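SspB protein (Streptomyces clavuligerus, PDB 6LB9) binds magnesium and probably takes part in the phosphorothioate modification of DNA. Local coordinates at residues R92-E97 with W111-W116. Sequence-based numbering, arbitrary orientation.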
loop_
_atom_site.group_PDB
_atom_site.type_symbol
_atom_site.label_atom_id
_atom_site.label_comp_id
_atom_site.label_asym_id
_atom_site.label_seq_id
_atom_site.Cartn_x
_atom_site.Cartn_y
_atom_site.Cartn_z
ATOM N N ARG A 92 17.597 8.700 -3.856
ATOM C CA ARG A 92 18.542 7.608 -4.091
ATOM C C ARG A 92 18.686 6.734 -2.849
ATOM O O ARG A 92 18.816 5.503 -2.947
ATOM C CB ARG A 92 19.901 8.171 -4.508
ATOM C CG ARG A 92 21.063 7.171 -4.431
ATOM C CD ARG A 92 21.024 6.123 -5.532
ATOM N NE ARG A 92 22.162 5.205 -5.450
ATOM C CZ ARG A 92 22.193 4.090 -4.716
ATOM N NH1 ARG A 92 21.151 3.727 -3.986
ATOM N NH2 ARG A 92 23.280 3.332 -4.703
ATOM N N TRP A 93 18.651 7.363 -1.668
ATOM C CA TRP A 93 18.807 6.642 -0.408
ATOM C C TRP A 93 17.589 5.782 -0.102
ATOM O O TRP A 93 17.730 4.654 0.385
ATOM C CB TRP A 93 19.069 7.638 0.726
ATOM C CG TRP A 93 19.029 7.009 2.091
ATOM C CD1 TRP A 93 20.056 6.388 2.749
ATOM C CD2 TRP A 93 17.897 6.949 2.961
ATOM N NE1 TRP A 93 19.626 5.945 3.990
ATOM C CE2 TRP A 93 18.300 6.267 4.133
ATOM C CE3 TRP A 93 16.576 7.397 2.862
ATOM C CZ2 TRP A 93 17.428 6.030 5.197
ATOM C CZ3 TRP A 93 15.706 7.155 3.923
ATOM C CH2 TRP A 93 16.138 6.474 5.073
ATOM N N LEU A 94 16.389 6.288 -0.381
ATOM C CA LEU A 94 15.157 5.600 0.005
ATOM C C LEU A 94 14.654 4.628 -1.058
ATOM O O LEU A 94 14.318 3.482 -0.733
ATOM C CB LEU A 94 14.053 6.624 0.304
ATOM C CG LEU A 94 12.692 6.024 0.673
ATOM C CD1 LEU A 94 12.729 5.306 2.062
ATOM C CD2 LEU A 94 11.613 7.096 0.651
ATOM N N LEU A 95 14.578 5.081 -2.330
ATOM C CA LEU A 95 13.790 4.409 -3.358
ATOM C C LEU A 95 14.592 3.503 -4.276
ATOM O O LEU A 95 13.994 2.679 -4.967
ATOM C CB LEU A 95 13.048 5.429 -4.227
ATOM C CG LEU A 95 11.944 6.164 -3.490
ATOM C CD1 LEU A 95 11.389 7.306 -4.326
ATOM C CD2 LEU A 95 10.846 5.180 -3.042
ATOM N N ASP A 96 15.911 3.629 -4.311
ATOM C CA ASP A 96 16.715 2.747 -5.147
ATOM C C ASP A 96 16.589 1.297 -4.674
ATOM O O ASP A 96 16.458 1.023 -3.480
ATOM C CB ASP A 96 18.182 3.194 -5.101
ATOM C CG ASP A 96 19.011 2.670 -6.277
ATOM O OD1 ASP A 96 19.594 1.566 -6.149
ATOM O OD2 ASP A 96 19.091 3.375 -7.315
ATOM N N GLU A 97 16.649 0.358 -5.630
ATOM C CA GLU A 97 16.660 -1.064 -5.297
ATOM C C GLU A 97 17.729 -1.391 -4.265
ATOM O O GLU A 97 17.560 -2.324 -3.470
ATOM C CB GLU A 97 16.879 -1.911 -6.558
ATOM C CG GLU A 97 18.314 -1.962 -7.042
ATOM C CD GLU A 97 18.553 -3.019 -8.123
ATOM O OE1 GLU A 97 19.209 -2.684 -9.140
ATOM O OE2 GLU A 97 18.096 -4.179 -7.946
ATOM N N TRP A 111 5.660 7.362 7.373
ATOM C CA TRP A 111 5.837 8.469 8.311
ATOM C C TRP A 111 6.905 9.436 7.802
ATOM O O TRP A 111 6.715 10.657 7.816
ATOM C CB TRP A 111 6.218 7.934 9.709
ATOM C CG TRP A 111 5.049 7.318 10.448
ATOM C CD1 TRP A 111 4.842 5.990 10.680
ATOM C CD2 TRP A 111 3.907 8.000 10.995
ATOM N NE1 TRP A 111 3.662 5.802 11.352
ATOM C CE2 TRP A 111 3.059 7.015 11.546
ATOM C CE3 TRP A 111 3.516 9.340 11.064
ATOM C CZ2 TRP A 111 1.853 7.325 12.170
ATOM C CZ3 TRP A 111 2.303 9.648 11.686
ATOM C CH2 TRP A 111 1.495 8.647 12.234
ATOM N N LEU A 112 8.024 8.891 7.315
ATOM C CA LEU A 112 9.133 9.703 6.837
ATOM C C LEU A 112 8.727 10.516 5.608
ATOM O O LEU A 112 9.003 11.720 5.521
ATOM C CB LEU A 112 10.329 8.792 6.518
ATOM C CG LEU A 112 11.532 9.492 5.865
ATOM C CD1 LEU A 112 12.205 10.425 6.854
ATOM C CD2 LEU A 112 12.531 8.488 5.259
ATOM N N LEU A 113 8.089 9.864 4.634
ATOM C CA LEU A 113 7.624 10.593 3.461
ATOM C C LEU A 113 6.669 11.710 3.868
ATOM O O LEU A 113 6.755 12.830 3.352
ATOM C CB LEU A 113 6.964 9.621 2.491
ATOM C CG LEU A 113 7.976 8.818 1.679
ATOM C CD1 LEU A 113 7.260 7.666 0.994
ATOM C CD2 LEU A 113 8.653 9.735 0.656
ATOM N N HIS A 114 5.784 11.426 4.830
ATOM C CA HIS A 114 4.880 12.439 5.367
ATOM C C HIS A 114 5.646 13.638 5.939
ATOM O O HIS A 114 5.298 14.798 5.669
ATOM C CB HIS A 114 3.982 11.790 6.420
ATOM C CG HIS A 114 3.086 12.749 7.145
ATOM N ND1 HIS A 114 2.003 13.360 6.546
ATOM C CD2 HIS A 114 3.088 13.169 8.435
ATOM C CE1 HIS A 114 1.392 14.137 7.428
ATOM N NE2 HIS A 114 2.037 14.047 8.579
ATOM N N TRP A 115 6.689 13.379 6.730
ATOM C CA TRP A 115 7.557 14.449 7.219
ATOM C C TRP A 115 8.147 15.244 6.063
ATOM O O TRP A 115 8.189 16.478 6.107
ATOM C CB TRP A 115 8.680 13.861 8.092
ATOM C CG TRP A 115 9.722 14.877 8.599
ATOM C CD1 TRP A 115 11.051 14.971 8.213
ATOM C CD2 TRP A 115 9.524 15.915 9.574
ATOM N NE1 TRP A 115 11.672 16.004 8.883
ATOM C CE2 TRP A 115 10.760 16.600 9.722
ATOM C CE3 TRP A 115 8.428 16.330 10.344
ATOM C CZ2 TRP A 115 10.918 17.677 10.602
ATOM C CZ3 TRP A 115 8.592 17.413 11.223
ATOM C CH2 TRP A 115 9.821 18.065 11.340
ATOM N N TRP A 116 8.640 14.548 5.031
ATOM C CA TRP A 116 9.248 15.244 3.903
ATOM C C TRP A 116 8.239 16.136 3.199
ATOM O O TRP A 116 8.578 17.246 2.767
ATOM C CB TRP A 116 9.872 14.247 2.920
ATOM C CG TRP A 116 11.146 13.678 3.447
ATOM C CD1 TRP A 116 11.817 14.086 4.568
ATOM C CD2 TRP A 116 11.924 12.618 2.879
ATOM N NE1 TRP A 116 12.956 13.333 4.744
ATOM C CE2 TRP A 116 13.044 12.416 3.731
ATOM C CE3 TRP A 116 11.776 11.802 1.756
ATOM C CZ2 TRP A 116 14.005 11.432 3.489
ATOM C CZ3 TRP A 116 12.735 10.816 1.518
ATOM C CH2 TRP A 116 13.835 10.644 2.378
#
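The backbone N of W116 donates to the O of L112, at 2.9 Å. This helical bond keeps the two residues on successive turns, and both face W93. CG of L112 lies 3.9 Å above the plane of the W116 ring, offset toward its rim. From there CD2 of L112 reaches across to CZ3 of W93, at 3.7 Å. The methyl arrives at the edge of the W93 indole, near its plane. L112 thus touches both indoles, one over a face and one at an edge. W93 has CG anti to its own N (chi1 171°), which carries the six-membered ring out toward helix 107-118. The two indoles meet obliquely, with W93 CZ3 to W116 CH2 at 4.2 Å.

L94 makes the second part of the contact through a single methyl. Its CD2 lies 4.0 Å from L113 CD2 and equally 4.0 Å from W116 CZ3. L113 has CG anti to its carbonyl carbon (chi1 -78°), and this brings its CD2 near L94. The contact is entirely apolar, with no hydrogen bond from one segment to the other.

It joins the last turn of helix 89-95 to the middle of helix 107-118, with all five touching residues buried in the helical core of this DUF4007 protein. The helices stay well apart, with the CA atoms of L94 and L113 at 9.7 Å, and large side chains span the gap. L314 of helix 306-317 touches W93 and L112, W311 of the same helix touches W116, and L27 of helix 24-34 touches L113. W93 NE1 bonds to D315 OD1, and W116 NE1 to Y236 OH of helix 231-243. These bonds probably fix how each ring is turned.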